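Chorismate synthase (Aquifex aeolicus, PDB 1Q1L) catalyses the last step of the shikimate pathway, the reduced-FMN-dependent anti-1,4-elimination of phosphate from 5-enolpyruvylshikimate-3-phosphate that yields chorismate. Local coordinates at the interface of chains A and B and the interface of chains A and C. Coordinates in Å, arbitrary orientation; residue numbers count along the deposited sequence, not the author numbering. Chains: chain A/B/C, Chorismate synthase.

Contact 1: the interface of chains A and B. Residues chain A 124-125; chain B 241, 243-246, 311, 378.
A:Lys124 and A:Tyr125, neighbours in a loop of chain A, reach side by side into a loop of chain B in a patch of the two-fold A/B interface of the homotetramer. They are held by different means, the lysine by backbone carbonyls and the tyrosine by a serine hydroxyl. The lysine runs out straight, CG anti to the backbone N (chi1 -179°), and bends at its last torsion (chi4 63°), which turns the ammonium group towards B:Gly241. NZ donates to the O of B:Gly241 at 2.8 Å, almost in line with the carbonyl (175°), and makes a weak second bond to the O of B:Gly243. Along the way its methylenes cross the end of B:Ile311 obliquely, while B:Lys378 slides past in the opposite direction. The two ammonium nitrogens, A:Lys124 NZ and B:Lys378 NZ, lie 4.0 Å apart, and the paired carbonyls would be expected to ease this like-charge approach. A:Tyr125 carries CG of A:Lys124 against one face of its ring, 4.1 Å above the plane, offset toward the rim. Across the interface, CE2 meets CE1 of the B:His245 imidazole at 3.6 Å, and the CG2 methyl of B:Ile246 packs by the phenol end. B:Ser244 OG lies at the ring edge, in plane, and is itself held by the backbone N of B:Ile246. The A:Tyr125 OH and B:Ser244 OG hydroxyls share a hydrogen bond of 2.6 Å, its direction undecided.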
# COMPACT_ATOMS: atom_id res chain seq x y z
N LYS A 124 -10.42 22.51 -2.48
CA LYS A 124 -9.41 21.48 -2.71
C LYS A 124 -9.23 21.15 -4.19
O LYS A 124 -8.12 21.22 -4.72
CB LYS A 124 -9.79 20.21 -1.95
CG LYS A 124 -8.80 19.07 -2.11
CD LYS A 124 -9.32 17.78 -1.49
CE LYS A 124 -8.32 16.65 -1.62
NZ LYS A 124 -7.06 16.94 -0.88
N TYR A 125 -10.33 20.79 -4.86
CA TYR A 125 -10.32 20.43 -6.28
C TYR A 125 -10.63 21.59 -7.21
O TYR A 125 -10.82 21.40 -8.41
CB TYR A 125 -11.33 19.30 -6.53
CG TYR A 125 -10.92 17.98 -5.92
CD1 TYR A 125 -9.88 17.23 -6.46
CD2 TYR A 125 -11.55 17.51 -4.77
CE1 TYR A 125 -9.47 16.04 -5.87
CE2 TYR A 125 -11.15 16.32 -4.17
CZ TYR A 125 -10.11 15.59 -4.73
OH TYR A 125 -9.70 14.41 -4.14
N GLY B 241 -9.02 21.35 3.14
CA GLY B 241 -8.60 20.62 1.96
C GLY B 241 -7.75 19.39 2.19
O GLY B 241 -7.47 18.66 1.24
N GLY B 243 -6.97 15.62 3.20
CA GLY B 243 -7.77 14.41 3.16
C GLY B 243 -8.65 14.54 1.93
O GLY B 243 -8.57 15.55 1.23
N SER B 244 -9.50 13.55 1.66
CA SER B 244 -10.37 13.63 0.48
C SER B 244 -11.61 12.79 0.63
O SER B 244 -11.61 11.79 1.35
CB SER B 244 -9.61 13.20 -0.78
OG SER B 244 -10.45 13.22 -1.92
N HIS B 245 -12.67 13.19 -0.08
CA HIS B 245 -13.94 12.47 -0.05
C HIS B 245 -14.05 11.46 -1.19
O HIS B 245 -14.97 10.65 -1.22
CB HIS B 245 -15.09 13.46 -0.20
CG HIS B 245 -15.18 14.07 -1.56
ND1 HIS B 245 -14.19 14.88 -2.08
CD2 HIS B 245 -16.11 13.95 -2.53
CE1 HIS B 245 -14.51 15.23 -3.31
NE2 HIS B 245 -15.67 14.69 -3.61
N ILE B 246 -13.12 11.49 -2.13
CA ILE B 246 -13.20 10.59 -3.28
C ILE B 246 -13.16 9.09 -3.01
O ILE B 246 -13.68 8.30 -3.81
CB ILE B 246 -12.14 10.94 -4.35
CG1 ILE B 246 -10.74 10.58 -3.85
CG2 ILE B 246 -12.22 12.42 -4.68
CD1 ILE B 246 -9.69 10.64 -4.95
N ILE B 311 -12.84 15.96 4.83
CA ILE B 311 -11.75 16.88 4.55
C ILE B 311 -11.66 17.94 5.65
O ILE B 311 -12.66 18.26 6.28
CB ILE B 311 -11.99 17.56 3.18
CG1 ILE B 311 -10.69 18.17 2.66
CG2 ILE B 311 -13.03 18.65 3.31
CD1 ILE B 311 -10.81 18.62 1.23
N LYS B 378 -1.01 16.41 -0.02
CA LYS B 378 -1.60 17.53 -0.76
C LYS B 378 -0.55 18.39 -1.46
O LYS B 378 -0.74 18.82 -2.60
CB LYS B 378 -2.42 18.39 0.19
CG LYS B 378 -3.10 19.59 -0.46
CD LYS B 378 -4.00 19.16 -1.60
CE LYS B 378 -4.80 20.32 -2.16
NZ LYS B 378 -5.85 20.76 -1.21

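Contact 2: the interface of chains A and B. Residues chain A 245, 251, 308-309, 311; chain B 117, 121, 133, 137.
One face of the A:His245 imidazole is turned to chain B: the methyl CB of B:Ala117, a poorly ordered residue, lies above the CG end, the methyl of B:Ala137 above the ND1-CG side, and the backbone O of B:Ile133 above the rim at CE1. The other flat group, the guanidinium of A:Arg251, has the O of A:Gly309 over one face, 3.4 Å above the plane and offset toward the rim. In the chorismate synthase family, A:Gly309 and B:Ala137 both belong to positions predicted to bind FMN, so this packing between subunits probably borders the cofactor sites. The histidine CG sits between its backbone N and carbonyl carbon (chi1 65°), and the ring reaches helix 131-137 of chain B, crossing B:Ile133 at about a right angle. A:His245 CE1 comes within 3.7 Å of B:Ile133 O, a packing contact. A:His245 ND1 likewise lies 3.7 Å from B:Ala137 N. The apparent fit of B:Ala117 between the histidine and A:Gly309 is uncertain because of its disorder. Beside the CD2 edge of the imidazole, A:Ile311 sets CG1 anti to its carbonyl carbon (chi1 -55°) and extends CD1 to B:Gly121 in helix 120-124, with CD1 3.5 Å from the glycine CA.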
# COMPACT_ATOMS: atom_id res chain seq x y z
N HIS A 245 -0.90 -6.84 17.18
CA HIS A 245 -0.36 -5.81 18.05
C HIS A 245 1.05 -5.36 17.64
O HIS A 245 1.54 -4.36 18.15
CB HIS A 245 -0.29 -6.35 19.47
CG HIS A 245 0.68 -7.48 19.62
ND1 HIS A 245 2.00 -7.29 19.98
CD2 HIS A 245 0.54 -8.81 19.38
CE1 HIS A 245 2.63 -8.45 19.94
NE2 HIS A 245 1.77 -9.38 19.58
N ARG A 251 -3.46 -3.15 14.20
CA ARG A 251 -4.43 -3.33 15.28
C ARG A 251 -5.85 -3.31 14.73
O ARG A 251 -6.25 -2.38 14.03
CB ARG A 251 -4.23 -2.24 16.32
CG ARG A 251 -2.95 -2.44 17.12
CD ARG A 251 -2.65 -1.28 18.05
NE ARG A 251 -1.93 -1.74 19.23
CZ ARG A 251 -2.50 -2.07 20.38
NH1 ARG A 251 -3.82 -1.97 20.51
NH2 ARG A 251 -1.77 -2.52 21.39
N GLU A 308 -8.83 -7.17 22.24
CA GLU A 308 -7.90 -6.95 23.35
C GLU A 308 -6.51 -6.70 22.78
O GLU A 308 -5.95 -7.56 22.09
CB GLU A 308 -7.82 -8.18 24.25
CG GLU A 308 -9.05 -8.49 25.08
CD GLU A 308 -8.91 -9.79 25.85
OE1 GLU A 308 -9.84 -10.15 26.61
OE2 GLU A 308 -7.87 -10.47 25.68
N GLY A 309 -5.95 -5.53 23.07
CA GLY A 309 -4.61 -5.22 22.59
C GLY A 309 -4.39 -5.28 21.09
O GLY A 309 -3.33 -5.70 20.64
N ILE A 311 -5.98 -7.18 18.97
CA ILE A 311 -6.35 -8.47 18.40
C ILE A 311 -7.76 -8.88 18.83
O ILE A 311 -8.20 -8.52 19.93
CB ILE A 311 -5.35 -9.56 18.87
CG1 ILE A 311 -3.92 -9.14 18.52
CG2 ILE A 311 -5.68 -10.88 18.22
CD1 ILE A 311 -2.86 -10.03 19.15
N ALA B 117 -2.90 -7.39 24.63
CA ALA B 117 -2.71 -8.33 23.54
C ALA B 117 -2.34 -9.72 24.07
O ALA B 117 -2.43 -10.71 23.34
CB ALA B 117 -1.62 -7.83 22.60
N GLY B 121 -2.68 -12.77 21.73
CA GLY B 121 -1.45 -12.71 20.96
C GLY B 121 -0.75 -14.05 21.10
O GLY B 121 -0.15 -14.55 20.15
N ILE B 133 4.81 -11.82 23.81
CA ILE B 133 3.87 -10.91 23.17
C ILE B 133 3.68 -9.65 24.01
O ILE B 133 3.70 -8.54 23.49
CB ILE B 133 2.50 -11.60 22.93
CG1 ILE B 133 1.92 -12.08 24.26
CG2 ILE B 133 2.67 -12.77 21.96
CD1 ILE B 133 0.60 -12.83 24.12
N ALA B 137 3.62 -5.70 22.94
CA ALA B 137 2.33 -5.03 23.05
C ALA B 137 2.37 -3.90 24.08
O ALA B 137 1.55 -2.98 24.04
CB ALA B 137 1.25 -6.04 23.44

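Contact 3: the interface of chains A and C. Residues chain A 71, 76; chain C 129, 131-132.
A:Arg71, in strand 70-71, reaches across to C:Asp129, just ahead of helix 131-137 of chain C, and to C:Asn132 in the first turn of that helix. From CB, with CG anti to the backbone N (chi1 -168°), the chain stays extended through CG and CD to NE. CB packs against the CD2 methyl of A:Leu76 in its own chain, and CG carries the chain onward. CD and NE pass the amide oxygen OD1 of C:Asn132, and CZ lies behind NH1, with this oxygen and the C:Asp129 carboxylate both on the NH1 side. At NH1 the two acceptors converge: C:Asn132 OD1 at 2.8 Å, tilted 22° from the guanidinium plane, and C:Asp129 OD2 at 2.9 Å, close to that plane, in a salt bridge that meets the oxygen from above the carboxylate. The last atom, NH2, touches CD of C:Arg131 and bonds nearly straight (174° at H) to water 1, 2.7 Å away, which joins it to the same C:Asp129 OD2. The other carboxylate oxygen, OD1, accepts the backbone N of C:Arg131 at 3.0 Å and so fixes the aspartate at the helix start. A:Leu76 brings CD2 to the C:Asn132 amide, 3.4 Å from CG. Replacing A:Arg71 by a leucine would probably leave the C:Asp129 carboxylate without its charged mate and C:Asn132 OD1 without this donor. In the homotetramer, the site ties strand 70-71 of one subunit to the helix 131-137 region of another through a charged and water-bridged link.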
# COMPACT_ATOMS: atom_id res chain seq x y z
N ARG A 71 -18.82 -17.07 -12.42
CA ARG A 71 -19.29 -17.93 -13.49
C ARG A 71 -20.00 -19.13 -12.88
O ARG A 71 -19.50 -19.76 -11.95
CB ARG A 71 -18.10 -18.40 -14.33
CG ARG A 71 -18.49 -19.08 -15.64
CD ARG A 71 -17.33 -19.89 -16.20
NE ARG A 71 -17.65 -20.51 -17.48
CZ ARG A 71 -17.02 -21.56 -17.99
NH1 ARG A 71 -16.01 -22.13 -17.33
NH2 ARG A 71 -17.38 -22.06 -19.17
N LEU A 76 -14.59 -16.81 -9.63
CA LEU A 76 -13.49 -17.39 -10.40
C LEU A 76 -12.17 -17.17 -9.68
O LEU A 76 -11.24 -17.97 -9.82
CB LEU A 76 -13.43 -16.73 -11.78
CG LEU A 76 -14.65 -16.97 -12.68
CD1 LEU A 76 -14.63 -16.02 -13.86
CD2 LEU A 76 -14.66 -18.42 -13.14
N ASP C 129 -11.67 -26.54 -14.44
CA ASP C 129 -11.89 -26.05 -15.80
C ASP C 129 -10.93 -24.88 -16.02
O ASP C 129 -11.17 -23.77 -15.54
CB ASP C 129 -13.34 -25.58 -15.97
CG ASP C 129 -13.62 -25.09 -17.38
OD1 ASP C 129 -12.68 -25.03 -18.20
OD2 ASP C 129 -14.79 -24.75 -17.67
N ARG C 131 -10.56 -22.97 -18.33
CA ARG C 131 -11.12 -21.84 -19.06
C ARG C 131 -11.29 -20.68 -18.09
O ARG C 131 -11.23 -19.51 -18.48
CB ARG C 131 -12.46 -22.22 -19.68
CG ARG C 131 -13.17 -21.07 -20.39
CD ARG C 131 -14.37 -21.55 -21.19
NE ARG C 131 -13.97 -22.32 -22.37
CZ ARG C 131 -13.27 -21.83 -23.39
NH1 ARG C 131 -12.88 -20.56 -23.38
NH2 ARG C 131 -12.95 -22.61 -24.41
N ASN C 132 -11.52 -21.00 -16.82
CA ASN C 132 -11.71 -19.98 -15.80
C ASN C 132 -10.43 -19.21 -15.52
O ASN C 132 -10.46 -18.09 -15.02
CB ASN C 132 -12.24 -20.62 -14.52
CG ASN C 132 -13.62 -21.24 -14.71
OD1 ASN C 132 -14.40 -20.77 -15.54
ND2 ASN C 132 -13.93 -22.27 -13.93
O HOH W 1 -15.96 -24.13 -20.12

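Contacts 1 and 2 belong to the same two-fold interface of chains A and B, with C-alpha centres about 33 Å apart, whereas contact 3 joins chains A and C and lies about 40 Å from either. Residues His245 and Ile311 serve in both contact 1 and contact 2, from chain B in one and from chain A in the other, so one surface of the protein meets two different stretches of its partner. Helix 131-137 faces the A/B partner in contact 2 and the A/C partner in contact 3. This short helix therefore takes part in both kinds of interface, which together build the homotetramer.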